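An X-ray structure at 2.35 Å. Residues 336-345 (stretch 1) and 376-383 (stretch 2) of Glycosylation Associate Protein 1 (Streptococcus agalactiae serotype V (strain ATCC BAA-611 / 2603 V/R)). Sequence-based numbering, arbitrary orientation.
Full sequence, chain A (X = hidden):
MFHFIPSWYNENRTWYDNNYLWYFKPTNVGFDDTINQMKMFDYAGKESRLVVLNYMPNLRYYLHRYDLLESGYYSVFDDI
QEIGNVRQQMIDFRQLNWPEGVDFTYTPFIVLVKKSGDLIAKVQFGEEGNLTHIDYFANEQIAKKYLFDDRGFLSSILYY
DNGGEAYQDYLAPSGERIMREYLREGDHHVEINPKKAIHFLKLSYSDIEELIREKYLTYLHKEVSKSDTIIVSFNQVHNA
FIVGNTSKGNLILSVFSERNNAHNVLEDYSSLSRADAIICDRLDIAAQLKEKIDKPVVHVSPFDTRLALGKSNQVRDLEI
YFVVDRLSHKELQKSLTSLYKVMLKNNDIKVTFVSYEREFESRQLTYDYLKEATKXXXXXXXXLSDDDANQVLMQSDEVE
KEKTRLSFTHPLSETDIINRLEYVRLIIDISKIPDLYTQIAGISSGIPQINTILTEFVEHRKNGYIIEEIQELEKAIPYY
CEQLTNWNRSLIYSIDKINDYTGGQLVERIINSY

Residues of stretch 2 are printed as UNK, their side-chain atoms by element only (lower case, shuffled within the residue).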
# COMPACT_ATOMS: atom_id res chain seq x y z
N LEU A 336 -21.21 8.15 20.15
CA LEU A 336 -21.82 7.09 20.94
C LEU A 336 -23.27 7.40 21.26
O LEU A 336 -24.12 6.50 21.24
CB LEU A 336 -21.06 6.87 22.23
CG LEU A 336 -19.67 6.26 22.10
CD1 LEU A 336 -19.12 6.04 23.49
CD2 LEU A 336 -19.74 4.96 21.31
N THR A 337 -23.57 8.66 21.57
CA THR A 337 -24.93 9.02 21.93
C THR A 337 -25.90 8.70 20.80
O THR A 337 -26.95 8.09 21.02
CB THR A 337 -24.99 10.50 22.31
OG1 THR A 337 -24.30 10.69 23.55
CG2 THR A 337 -26.42 10.96 22.48
N SER A 338 -25.55 9.09 19.58
CA SER A 338 -26.46 8.85 18.47
C SER A 338 -26.50 7.37 18.11
O SER A 338 -27.56 6.86 17.72
CB SER A 338 -26.06 9.68 17.26
OG SER A 338 -26.50 11.02 17.41
N LEU A 339 -25.37 6.67 18.25
CA LEU A 339 -25.36 5.24 17.93
C LEU A 339 -26.26 4.47 18.87
O LEU A 339 -27.00 3.57 18.43
CB LEU A 339 -23.93 4.69 17.98
CG LEU A 339 -22.94 5.14 16.88
CD1 LEU A 339 -21.50 4.72 17.24
CD2 LEU A 339 -23.34 4.63 15.51
N TYR A 340 -26.22 4.80 20.16
CA TYR A 340 -27.16 4.25 21.13
C TYR A 340 -28.61 4.43 20.68
O TYR A 340 -29.39 3.47 20.66
CB TYR A 340 -26.92 4.90 22.49
CG TYR A 340 -27.67 4.25 23.64
CD1 TYR A 340 -27.32 2.99 24.10
CD2 TYR A 340 -28.73 4.91 24.27
CE1 TYR A 340 -28.01 2.39 25.15
CE2 TYR A 340 -29.41 4.33 25.32
CZ TYR A 340 -29.05 3.07 25.75
OH TYR A 340 -29.73 2.47 26.79
N LYS A 341 -28.97 5.64 20.26
CA LYS A 341 -30.36 5.92 19.90
C LYS A 341 -30.82 5.07 18.72
O LYS A 341 -31.90 4.46 18.78
CB LYS A 341 -30.53 7.41 19.58
CG LYS A 341 -30.73 8.30 20.81
CD LYS A 341 -31.39 9.61 20.42
CE LYS A 341 -30.58 10.82 20.92
NZ LYS A 341 -30.55 10.96 22.40
N VAL A 342 -30.03 5.01 17.64
CA VAL A 342 -30.47 4.23 16.49
C VAL A 342 -30.45 2.74 16.80
O VAL A 342 -31.21 1.96 16.19
CB VAL A 342 -29.63 4.55 15.23
CG1 VAL A 342 -29.40 6.05 15.09
CG2 VAL A 342 -28.32 3.77 15.24
N MET A 343 -29.62 2.31 17.74
CA MET A 343 -29.46 0.89 18.02
C MET A 343 -30.59 0.36 18.89
O MET A 343 -31.02 -0.79 18.70
CB MET A 343 -28.10 0.63 18.67
CG MET A 343 -26.99 0.40 17.65
SD MET A 343 -25.36 0.41 18.38
CE MET A 343 -25.29 -1.23 19.11
N LEU A 344 -31.07 1.16 19.84
CA LEU A 344 -32.27 0.76 20.58
C LEU A 344 -33.46 0.64 19.65
O LEU A 344 -34.31 -0.24 19.83
CB LEU A 344 -32.58 1.75 21.70
CG LEU A 344 -31.58 1.93 22.83
CD1 LEU A 344 -31.90 3.25 23.47
CD2 LEU A 344 -31.68 0.81 23.86
N LYS A 345 -33.53 1.50 18.64
CA LYS A 345 -34.58 1.44 17.64
C LYS A 345 -34.40 0.32 16.62
O LYS A 345 -35.29 0.13 15.78
CB LYS A 345 -34.66 2.77 16.88
CG LYS A 345 -35.39 3.88 17.62
CD LYS A 345 -35.33 5.17 16.81
CE LYS A 345 -35.71 4.93 15.35
NZ LYS A 345 -34.68 5.46 14.40
N UNK A 376 -20.92 3.91 30.63
CA UNK A 376 -21.90 4.82 31.21
C UNK A 376 -23.31 4.59 30.66
O UNK A 376 -24.29 5.00 31.30
c UNK A 376 -19.99 6.44 31.44
c UNK A 376 -22.35 7.25 31.71
c UNK A 376 -21.44 6.27 30.98
N UNK A 377 -23.46 3.93 29.52
CA UNK A 377 -24.82 3.69 29.06
C UNK A 377 -25.49 2.55 29.81
O UNK A 377 -26.70 2.35 29.64
c UNK A 377 -25.54 5.32 26.08
c UNK A 377 -23.24 5.13 26.67
c UNK A 377 -25.26 6.45 25.33
c UNK A 377 -24.54 4.65 26.75
c UNK A 377 -24.84 3.43 27.56
c UNK A 377 -22.95 6.25 25.92
c UNK A 377 -23.96 6.92 25.25
N UNK A 378 -24.73 1.79 30.62
CA UNK A 378 -25.31 0.85 31.57
C UNK A 378 -26.05 -0.31 30.88
O UNK A 378 -26.96 -0.91 31.45
c UNK A 378 -26.23 1.62 32.54
o UNK A 378 -28.07 0.79 33.78
o UNK A 378 -26.04 0.03 34.28
c UNK A 378 -26.82 0.75 33.61
N UNK A 379 -25.66 -0.65 29.65
CA UNK A 379 -26.41 -1.61 28.84
C UNK A 379 -25.47 -2.58 28.14
O UNK A 379 -24.54 -2.16 27.44
n UNK A 379 -30.55 -0.14 27.15
c UNK A 379 -29.77 -0.87 27.93
c UNK A 379 -27.28 -0.87 27.82
c UNK A 379 -28.50 -0.23 28.42
o UNK A 379 -30.05 -2.03 28.25
N UNK A 380 -25.76 -3.88 28.28
CA UNK A 380 -24.81 -4.91 27.86
C UNK A 380 -24.70 -5.00 26.34
O UNK A 380 -23.62 -5.33 25.82
c UNK A 380 -24.14 -7.35 28.21
n UNK A 380 -21.12 -8.72 29.24
c UNK A 380 -22.58 -9.06 29.22
c UNK A 380 -25.18 -6.26 28.47
c UNK A 380 -23.51 -7.88 29.50
N UNK A 381 -25.78 -4.73 25.61
CA UNK A 381 -25.68 -4.73 24.15
C UNK A 381 -24.79 -3.60 23.64
O UNK A 381 -24.33 -3.66 22.49
c UNK A 381 -28.29 -2.65 24.45
c UNK A 381 -27.44 -2.53 22.21
c UNK A 381 -27.93 -1.23 22.08
c UNK A 381 -27.07 -4.65 23.52
c UNK A 381 -28.79 -1.35 24.33
c UNK A 381 -28.61 -0.64 23.14
c UNK A 381 -27.61 -3.25 23.39
N UNK A 382 -24.52 -2.60 24.47
CA UNK A 382 -23.74 -1.42 24.12
C UNK A 382 -22.47 -1.37 24.96
O UNK A 382 -22.23 -0.38 25.67
c UNK A 382 -24.08 2.23 21.39
c UNK A 382 -24.58 -0.16 24.33
c UNK A 382 -23.01 3.17 23.32
c UNK A 382 -23.42 2.07 24.08
c UNK A 382 -24.47 1.13 22.15
c UNK A 382 -24.14 1.03 23.50
c UNK A 382 -23.34 3.25 21.97
N UNK A 383 -21.64 -2.41 24.90
CA UNK A 383 -20.45 -2.50 25.72
C UNK A 383 -19.32 -3.10 24.90
O UNK A 383 -19.54 -3.64 23.82
o UNK A 383 -21.61 -4.40 26.66
c UNK A 383 -20.71 -3.34 26.97

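Position 376 carries three side-chain carbons, one of them bonded to the other two. A carbon branching directly at CB, with no heteroatom, is valine; the side chain of Val376 makes no contact with stretch 1.

Position 377 has one carbon followed by a ring of six carbons and no oxygen, which excludes tyrosine. Its CA-to-CB bond points toward the helix, and one ring carbon lies over a face of the Tyr340 ring, 3.4 Å from Tyr340 CG. The residue is phenylalanine, and that carbon is Phe377 CD2; the ring planes meet at 49° with centroids 4.8 Å apart, an oblique pairing. The ring tip, Phe377 CZ, lies 4.2 Å from Leu336 CB.

Position 378 shows two carbons, the second bearing two oxygens, the carboxylate of aspartate. Asp378 has positive phi (66°), the first residue to leave helical phi/psi after a helix, and its side chain makes no contact with stretch 1.

Position 379 has three carbons in a row, the last bearing one oxygen and one nitrogen. The nitrogen lies 2.8 Å from Tyr340 OH, near the plane of the tyrosine ring, at its edge. This terminal amide identifies glutamine. Gln379 NE2 donates a hydrogen bond to Tyr340 OH, with a nearly linear N-H...O angle of 171°.

Position 380 is a chain of four carbons ending in nitrogen, hence lysine. Lys380 is exposed and its side chain does not reach stretch 1.

Position 381 is again one carbon and a six-carbon ring. One ring carbon lies 3.5 Å from Leu344 CD2 and 3.7 Å from Tyr340 CE1, and Met343 CB approaches the ring edge. The residue is phenylalanine: the first carbon is Phe381 CZ, and Met343 CB is 3.9 Å from Phe381 CE2. The planes of Phe381 and Tyr340 are near parallel (22°), but slid apart, so the rings barely overlap.

Position 382 repeats the carbon-plus-ring pattern. The ring turns its face to the edge of Tyr340, planes at 78°, and its own edge lies near Met343 SD. This is phenylalanine. Tyr340 CB sits 4.2 Å from the Phe382 ring centroid, 21° off the normal, a CH-pi contact, and Met343 SD is 3.7 Å from Phe382 CE1.

Position 383 has one carbon and one oxygen, serine; Ser383 does not reach the helix.

The contact therefore centers on Tyr340, which meets three phenylalanines in three different geometries while its hydroxyl accepts the glutamine amide. Leu336, Met343 and Leu344 extend the apolar surface along the helix, and together the stretches bury 520 Å². Packing supplies most of the contacts; the single cross-stretch hydrogen bond satisfies a polar group beside them.

Stretch 2 (376-383) VFDQKFFS
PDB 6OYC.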